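PDB 3QTG: pyruvate kinase from Pyrobaculum aerophilum, which catalyses the final step of glycolysis, transferring a phosphoryl group from phosphoenolpyruvate to ADP to give pyruvate and ATP. Local coordinates for residues R272-S277 with K282-A287; P298-A303 with V335-R340. One frame throughout, in Å; residues are numbered along the deposited sequence.

Contact 1: residues R272-S277 with K282-A287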
ATOM      1  N   ARG A 272     -16.514  15.841 -10.400  1.00 37.50           N
ATOM      2  CA  ARG A 272     -15.897  16.668  -9.365  1.00 38.86           C
ATOM      3  C   ARG A 272     -16.844  16.980  -8.181  1.00 36.41           C
ATOM      4  O   ARG A 272     -16.412  16.965  -7.024  1.00 35.49           O
ATOM      5  CB  ARG A 272     -15.253  17.940  -9.956  1.00 39.10           C
ATOM      6  CG  ARG A 272     -14.920  19.024  -8.906  1.00 43.58           C
ATOM      7  CD  ARG A 272     -13.788  20.009  -9.356  1.00 44.51           C
ATOM      8  NE  ARG A 272     -14.276  21.074 -10.248  1.00 53.20           N
ATOM      9  CZ  ARG A 272     -14.242  21.032 -11.587  1.00 55.23           C
ATOM     10  NH1 ARG A 272     -13.746  19.968 -12.223  1.00 58.07           N
ATOM     11  NH2 ARG A 272     -14.713  22.057 -12.294  1.00 54.11           N
ATOM     12  N   ILE A 273     -18.121  17.241  -8.457  1.00 35.17           N
ATOM     13  CA  ILE A 273     -19.093  17.444  -7.372  1.00 33.40           C
ATOM     14  C   ILE A 273     -19.254  16.192  -6.496  1.00 33.34           C
ATOM     15  O   ILE A 273     -19.290  16.279  -5.254  1.00 31.47           O
ATOM     16  CB  ILE A 273     -20.493  17.913  -7.870  1.00 33.77           C
ATOM     17  CG1 ILE A 273     -20.407  19.283  -8.583  1.00 33.23           C
ATOM     18  CG2 ILE A 273     -21.447  17.987  -6.674  1.00 31.69           C
ATOM     19  CD1 ILE A 273     -21.508  19.560  -9.621  1.00 32.71           C
ATOM     20  N   VAL A 274     -19.374  15.038  -7.162  1.00 33.65           N
ATOM     21  CA  VAL A 274     -19.542  13.737  -6.499  1.00 33.82           C
ATOM     22  C   VAL A 274     -18.295  13.353  -5.673  1.00 34.18           C
ATOM     23  O   VAL A 274     -18.422  13.032  -4.498  1.00 33.91           O
ATOM     24  CB  VAL A 274     -19.904  12.609  -7.496  1.00 33.48           C
ATOM     25  CG1 VAL A 274     -19.961  11.238  -6.781  1.00 33.50           C
ATOM     26  CG2 VAL A 274     -21.251  12.901  -8.180  1.00 34.32           C
ATOM     27  N   HIS A 275     -17.113  13.435  -6.273  1.00 34.85           N
ATOM     28  CA  HIS A 275     -15.850  13.219  -5.551  1.00 36.60           C
ATOM     29  C   HIS A 275     -15.712  14.126  -4.306  1.00 36.39           C
ATOM     30  O   HIS A 275     -15.393  13.669  -3.222  1.00 36.04           O
ATOM     31  CB  HIS A 275     -14.669  13.380  -6.515  1.00 37.41           C
ATOM     32  CG  HIS A 275     -14.489  12.206  -7.440  1.00 41.98           C
ATOM     33  ND1 HIS A 275     -15.465  11.240  -7.625  1.00 42.73           N
ATOM     34  CD2 HIS A 275     -13.450  11.846  -8.238  1.00 44.75           C
ATOM     35  CE1 HIS A 275     -15.030  10.341  -8.492  1.00 46.62           C
ATOM     36  NE2 HIS A 275     -13.811  10.685  -8.881  1.00 45.59           N
ATOM     37  N   THR A 276     -16.015  15.407  -4.457  1.00 36.52           N
ATOM     38  CA  THR A 276     -15.944  16.336  -3.343  1.00 35.96           C
ATOM     39  C   THR A 276     -16.918  16.028  -2.205  1.00 35.78           C
ATOM     40  O   THR A 276     -16.532  16.089  -1.022  1.00 36.01           O
ATOM     41  CB  THR A 276     -16.068  17.775  -3.854  1.00 36.29           C
ATOM     42  OG1 THR A 276     -15.035  17.981  -4.819  1.00 35.52           O
ATOM     43  CG2 THR A 276     -15.921  18.790  -2.733  1.00 35.57           C
ATOM     44  N   SER A 277     -18.148  15.661  -2.548  1.00 35.56           N
ATOM     45  CA  SER A 277     -19.151  15.326  -1.536  1.00 36.92           C
ATOM     46  C   SER A 277     -18.788  14.070  -0.756  1.00 36.84           C
ATOM     47  O   SER A 277     -18.945  14.057   0.450  1.00 37.06           O
ATOM     48  CB  SER A 277     -20.566  15.169  -2.132  1.00 36.68           C
ATOM     49  OG  SER A 277     -20.964  16.335  -2.821  1.00 38.91           O
ATOM     50  N   LYS A 282     -20.642  14.080   2.836  1.00 35.44           N
ATOM     51  CA  LYS A 282     -21.992  14.611   2.614  1.00 34.31           C
ATOM     52  C   LYS A 282     -22.760  13.691   1.683  1.00 33.03           C
ATOM     53  O   LYS A 282     -22.239  13.312   0.652  1.00 31.82           O
ATOM     54  CB  LYS A 282     -21.932  16.012   1.999  1.00 34.59           C
ATOM     55  CG  LYS A 282     -21.300  17.085   2.876  1.00 35.83           C
ATOM     56  CD  LYS A 282     -21.959  17.169   4.224  1.00 38.53           C
ATOM     57  CE  LYS A 282     -21.353  18.300   5.059  1.00 41.19           C
ATOM     58  NZ  LYS A 282     -21.898  18.274   6.434  1.00 40.07           N
ATOM     59  N   PRO A 283     -24.009  13.350   2.031  1.00 32.68           N
ATOM     60  CA  PRO A 283     -24.794  12.596   1.068  1.00 32.61           C
ATOM     61  C   PRO A 283     -24.927  13.386  -0.259  1.00 32.75           C
ATOM     62  O   PRO A 283     -24.969  14.627  -0.242  1.00 32.82           O
ATOM     63  CB  PRO A 283     -26.163  12.452   1.756  1.00 32.48           C
ATOM     64  CG  PRO A 283     -25.899  12.686   3.211  1.00 32.69           C
ATOM     65  CD  PRO A 283     -24.779  13.678   3.247  1.00 32.95           C
ATOM     66  N   ILE A 284     -24.957  12.670  -1.384  1.00 32.27           N
ATOM     67  CA  ILE A 284     -24.891  13.270  -2.718  1.00 31.69           C
ATOM     68  C   ILE A 284     -25.997  12.693  -3.629  1.00 32.29           C
ATOM     69  O   ILE A 284     -26.217  11.480  -3.684  1.00 32.13           O
ATOM     70  CB  ILE A 284     -23.462  13.105  -3.351  1.00 32.04           C
ATOM     71  CG1 ILE A 284     -23.419  13.494  -4.837  1.00 30.23           C
ATOM     72  CG2 ILE A 284     -22.881  11.690  -3.112  1.00 32.49           C
ATOM     73  CD1 ILE A 284     -23.240  14.993  -5.096  1.00 27.31           C
ATOM     74  N   ALA A 285     -26.696  13.579  -4.324  1.00 32.17           N
ATOM     75  CA  ALA A 285     -27.690  13.181  -5.316  1.00 32.47           C
ATOM     76  C   ALA A 285     -27.321  13.683  -6.707  1.00 32.59           C
ATOM     77  O   ALA A 285     -26.604  14.674  -6.866  1.00 32.08           O
ATOM     78  CB  ALA A 285     -29.084  13.711  -4.912  1.00 32.05           C
ATOM     79  N   VAL A 286     -27.781  12.957  -7.716  1.00 33.99           N
ATOM     80  CA  VAL A 286     -27.775  13.464  -9.083  1.00 34.68           C
ATOM     81  C   VAL A 286     -29.237  13.567  -9.539  1.00 35.97           C
ATOM     82  O   VAL A 286     -29.998  12.607  -9.422  1.00 36.46           O
ATOM     83  CB  VAL A 286     -26.901  12.619 -10.034  1.00 34.89           C
ATOM     84  CG1 VAL A 286     -27.042  13.100 -11.470  1.00 33.00           C
ATOM     85  CG2 VAL A 286     -25.397  12.700  -9.621  1.00 34.74           C
ATOM     86  N   ALA A 287     -29.612  14.756 -10.010  1.00 36.66           N
ATOM     87  CA  ALA A 287     -30.989  15.110 -10.373  1.00 37.76           C
ATOM     88  C   ALA A 287     -31.097  15.567 -11.833  1.00 38.46           C
ATOM     89  O   ALA A 287     -30.191  16.236 -12.337  1.00 38.33           O
ATOM     90  CB  ALA A 287     -31.489  16.242  -9.450  1.00 36.54           C
TER

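Contact 2: residues P298-A303 with V335-R340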
ATOM      1  N   PRO A 298     -42.307   4.443 -23.041  1.00 53.05           N
ATOM      2  CA  PRO A 298     -42.321   3.619 -21.836  1.00 52.57           C
ATOM      3  C   PRO A 298     -41.009   2.833 -21.625  1.00 51.76           C
ATOM      4  O   PRO A 298     -40.879   2.097 -20.638  1.00 51.70           O
ATOM      5  CB  PRO A 298     -43.491   2.657 -22.098  1.00 53.39           C
ATOM      6  CG  PRO A 298     -43.512   2.498 -23.597  1.00 53.63           C
ATOM      7  CD  PRO A 298     -42.996   3.786 -24.175  1.00 53.74           C
ATOM      8  N   ILE A 299     -40.072   2.971 -22.565  1.00 50.81           N
ATOM      9  CA  ILE A 299     -38.744   2.350 -22.475  1.00 49.77           C
ATOM     10  C   ILE A 299     -37.675   3.439 -22.664  1.00 48.18           C
ATOM     11  O   ILE A 299     -37.829   4.309 -23.522  1.00 48.09           O
ATOM     12  CB  ILE A 299     -38.531   1.251 -23.549  1.00 50.50           C
ATOM     13  CG1 ILE A 299     -39.760   0.331 -23.700  1.00 52.32           C
ATOM     14  CG2 ILE A 299     -37.262   0.443 -23.272  1.00 50.79           C
ATOM     15  CD1 ILE A 299     -40.103  -0.508 -22.478  1.00 55.11           C
ATOM     16  N   PRO A 300     -36.591   3.405 -21.862  1.00 46.65           N
ATOM     17  CA  PRO A 300     -35.557   4.399 -22.128  1.00 45.51           C
ATOM     18  C   PRO A 300     -34.634   3.959 -23.280  1.00 45.05           C
ATOM     19  O   PRO A 300     -34.668   2.795 -23.714  1.00 45.13           O
ATOM     20  CB  PRO A 300     -34.793   4.446 -20.795  1.00 45.88           C
ATOM     21  CG  PRO A 300     -34.878   3.044 -20.298  1.00 45.27           C
ATOM     22  CD  PRO A 300     -36.235   2.540 -20.719  1.00 45.88           C
ATOM     23  N   THR A 301     -33.837   4.896 -23.781  1.00 43.82           N
ATOM     24  CA  THR A 301     -32.792   4.582 -24.751  1.00 42.60           C
ATOM     25  C   THR A 301     -31.640   3.855 -24.035  1.00 42.05           C
ATOM     26  O   THR A 301     -31.480   3.977 -22.817  1.00 40.55           O
ATOM     27  CB  THR A 301     -32.245   5.843 -25.418  1.00 42.58           C
ATOM     28  OG1 THR A 301     -31.331   6.492 -24.523  1.00 42.00           O
ATOM     29  CG2 THR A 301     -33.398   6.839 -25.837  1.00 41.18           C
ATOM     30  N   ARG A 302     -30.861   3.095 -24.805  1.00 41.90           N
ATOM     31  CA  ARG A 302     -29.636   2.440 -24.325  1.00 41.81           C
ATOM     32  C   ARG A 302     -28.623   3.384 -23.656  1.00 40.52           C
ATOM     33  O   ARG A 302     -28.011   3.031 -22.648  1.00 40.18           O
ATOM     34  CB  ARG A 302     -28.979   1.684 -25.468  1.00 42.42           C
ATOM     35  CG  ARG A 302     -29.744   0.393 -25.801  1.00 46.79           C
ATOM     36  CD  ARG A 302     -29.212  -0.311 -27.029  1.00 50.72           C
ATOM     37  NE  ARG A 302     -30.089  -1.417 -27.427  1.00 55.29           N
ATOM     38  CZ  ARG A 302     -31.126  -1.297 -28.262  1.00 56.90           C
ATOM     39  NH1 ARG A 302     -31.415  -0.124 -28.812  1.00 56.24           N
ATOM     40  NH2 ARG A 302     -31.871  -2.357 -28.557  1.00 58.33           N
ATOM     41  N   ALA A 303     -28.458   4.573 -24.217  1.00 39.33           N
ATOM     42  CA  ALA A 303     -27.537   5.559 -23.661  1.00 39.39           C
ATOM     43  C   ALA A 303     -27.983   6.012 -22.270  1.00 39.08           C
ATOM     44  O   ALA A 303     -27.145   6.213 -21.399  1.00 38.37           O
ATOM     45  CB  ALA A 303     -27.381   6.752 -24.605  1.00 38.83           C
ATOM     46  N   VAL A 335     -40.094   5.105 -12.973  1.00 45.24           N
ATOM     47  CA  VAL A 335     -39.577   4.601 -11.688  1.00 44.98           C
ATOM     48  C   VAL A 335     -39.261   3.111 -11.710  1.00 45.83           C
ATOM     49  O   VAL A 335     -38.358   2.636 -10.996  1.00 45.71           O
ATOM     50  CB  VAL A 335     -40.479   4.952 -10.466  1.00 45.01           C
ATOM     51  CG1 VAL A 335     -40.580   6.470 -10.288  1.00 44.69           C
ATOM     52  CG2 VAL A 335     -41.861   4.298 -10.552  1.00 44.95           C
ATOM     53  N   SER A 336     -40.001   2.377 -12.539  1.00 46.42           N
ATOM     54  CA  SER A 336     -39.810   0.947 -12.674  1.00 46.99           C
ATOM     55  C   SER A 336     -38.469   0.675 -13.353  1.00 46.34           C
ATOM     56  O   SER A 336     -37.692  -0.136 -12.868  1.00 46.59           O
ATOM     57  CB  SER A 336     -40.979   0.330 -13.443  1.00 48.06           C
ATOM     58  OG  SER A 336     -40.841  -1.075 -13.533  1.00 51.21           O
ATOM     59  N   TRP A 337     -38.183   1.387 -14.442  1.00 46.20           N
ATOM     60  CA  TRP A 337     -36.886   1.292 -15.121  1.00 45.57           C
ATOM     61  C   TRP A 337     -35.695   1.797 -14.294  1.00 44.87           C
ATOM     62  O   TRP A 337     -34.618   1.202 -14.347  1.00 44.07           O
ATOM     63  CB  TRP A 337     -36.934   1.985 -16.474  1.00 45.98           C
ATOM     64  CG  TRP A 337     -37.333   1.051 -17.558  1.00 47.37           C
ATOM     65  CD1 TRP A 337     -38.573   0.932 -18.136  1.00 48.51           C
ATOM     66  CD2 TRP A 337     -36.502   0.075 -18.191  1.00 47.71           C
ATOM     67  NE1 TRP A 337     -38.554  -0.044 -19.090  1.00 47.77           N
ATOM     68  CE2 TRP A 337     -37.301  -0.592 -19.148  1.00 48.27           C
ATOM     69  CE3 TRP A 337     -35.156  -0.293 -18.052  1.00 47.60           C
ATOM     70  CZ2 TRP A 337     -36.798  -1.613 -19.968  1.00 48.84           C
ATOM     71  CZ3 TRP A 337     -34.655  -1.317 -18.862  1.00 48.13           C
ATOM     72  CH2 TRP A 337     -35.478  -1.963 -19.808  1.00 49.41           C
ATOM     73  N   LEU A 338     -35.894   2.875 -13.529  1.00 44.34           N
ATOM     74  CA  LEU A 338     -34.872   3.348 -12.579  1.00 44.17           C
ATOM     75  C   LEU A 338     -34.405   2.241 -11.615  1.00 44.75           C
ATOM     76  O   LEU A 338     -33.206   1.947 -11.497  1.00 44.24           O
ATOM     77  CB  LEU A 338     -35.377   4.551 -11.774  1.00 43.23           C
ATOM     78  CG  LEU A 338     -34.292   5.146 -10.870  1.00 42.92           C
ATOM     79  CD1 LEU A 338     -32.991   5.483 -11.671  1.00 41.55           C
ATOM     80  CD2 LEU A 338     -34.801   6.368 -10.101  1.00 42.86           C
ATOM     81  N   SER A 339     -35.381   1.631 -10.953  1.00 45.35           N
ATOM     82  CA  SER A 339     -35.169   0.607  -9.938  1.00 45.74           C
ATOM     83  C   SER A 339     -34.550  -0.665 -10.514  1.00 46.24           C
ATOM     84  O   SER A 339     -33.666  -1.275  -9.901  1.00 46.25           O
ATOM     85  CB  SER A 339     -36.518   0.296  -9.279  1.00 45.77           C
ATOM     86  OG  SER A 339     -36.348  -0.381  -8.066  1.00 46.04           O
ATOM     87  N   ARG A 340     -35.028  -1.053 -11.694  1.00 46.72           N
ATOM     88  CA  ARG A 340     -34.516  -2.203 -12.427  1.00 47.32           C
ATOM     89  C   ARG A 340     -33.030  -2.028 -12.795  1.00 46.94           C
ATOM     90  O   ARG A 340     -32.230  -2.931 -12.566  1.00 47.18           O
ATOM     91  CB  ARG A 340     -35.357  -2.399 -13.687  1.00 47.91           C
ATOM     92  CG  ARG A 340     -35.089  -3.680 -14.440  1.00 50.93           C
ATOM     93  CD  ARG A 340     -35.868  -3.698 -15.762  1.00 58.13           C
ATOM     94  NE  ARG A 340     -37.189  -3.058 -15.655  1.00 61.56           N
ATOM     95  CZ  ARG A 340     -38.214  -3.305 -16.472  1.00 64.97           C
ATOM     96  NH1 ARG A 340     -38.073  -4.189 -17.461  1.00 66.37           N
ATOM     97  NH2 ARG A 340     -39.382  -2.677 -16.300  1.00 64.38           N
TER

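Contact 1: residues R272-S277 with K282-A287
I284 meets three side chains of the helix segment 272-277, and these contacts are mostly apolar. Its CG1 lies anti to the backbone N (chi1 170°), which carries CD1 to the helix. I284 CD1 meets I273 CG2 at 3.8 Å. Nearer the root of the same side chain, V274 CG2 approaches I284 CG1 at 4.0 Å. Both I273 and V274 cross I284 at about a right angle. V274 CG2 also lies loosely against V286 CG2, 4.4 Å away.

S277 supplies the polar part. S277 OG bonds back to I273 O at 3.0 Å, and the S277 N bond reaches the same oxygen from the opposite face of the carbonyl plane. The hydroxyl is thereby satisfied within the helix, although S277 OG sits 3.5 Å from I284 CD1. A valine here would probably cost I273 O its hydroxyl donor and press a methyl group against I284. One backbone bond joins the segments: K282 N donates to S277 O at 2.9 Å, with an N-H...O angle of 157°.

Segment 272-277, part of helix 266-279, runs nearly antiparallel to strand 284-287, at 161°, as expected for a helix leading into the next strand of a TIM barrel. I273 and S277 also touch strand 249-253, and V286 touches L319 of strand 318-321. The helix therefore packs on the outside of the barrel wall.

Contact 2: residues P298-A303 with V335-R340
P300 lies over the indole of W337, and this is the tight part of the contact. P300 CD is 3.5 Å from the centroid of the W337 five-membered ring and only 9° off the ring normal. This is a CH-pi contact over the face. P300 CG lies near the CD2-CE3 bond, 4.0 Å from both W337 CD2 and W337 CE3. On the opposite face lies the guanidinium of R340, with R340 CZ 3.9 Å above the W337 indole plane. W337 is thus sandwiched between a proline ring and a side chain from the next turn of its own helix. I305 of helix 302-313 touches both P300 and W337.

The rest is looser and nearer solvent. I299 is exposed and reaches W337 with two branches. I299 CG2, anti to the backbone N, comes to 3.9 Å from W337 CZ2, while I299 CD1 comes to 3.8 Å from W337 NE1. P298 O lies obliquely to the ring at 3.5 Å from W337 NE1, but no hydrogen bond joins them. P298 itself sits at the margin. A neighbouring subunit comes close here: its L263 packs on I299, and its D264 packs on R340, on the far face of the indole.

No hydrogen bond or salt bridge crosses between 298-303 and 335-340. Between these segments the loop meets the helix through dispersion and CH-pi contact with one indole. Such a contact depends on the ring keeping its orientation, which P300 and R340 probably help to fix from its two faces.

In the fold
The two contacts follow each other along the chain. Contact 1 joins helix 266-279 to strand 284-287, and contact 2 involves the loop leading into the next helix, 302-313. Their centres are 22 Å apart, with nearest atoms about 8 Å apart, so they do not touch. The centre of contact 1 is about 10 Å from the centre of the chain, that of contact 2 about 20 Å. A neighbouring subunit reaches more of contact 2. Contact 1 is nearer the catalytic machinery. The side chain of V286 is about 7 Å from that of T288, a probable substrate-binding residue two positions further along the chain. The side chain of I273 is about 9 Å from the side chain of E232, a probable magnesium ligand.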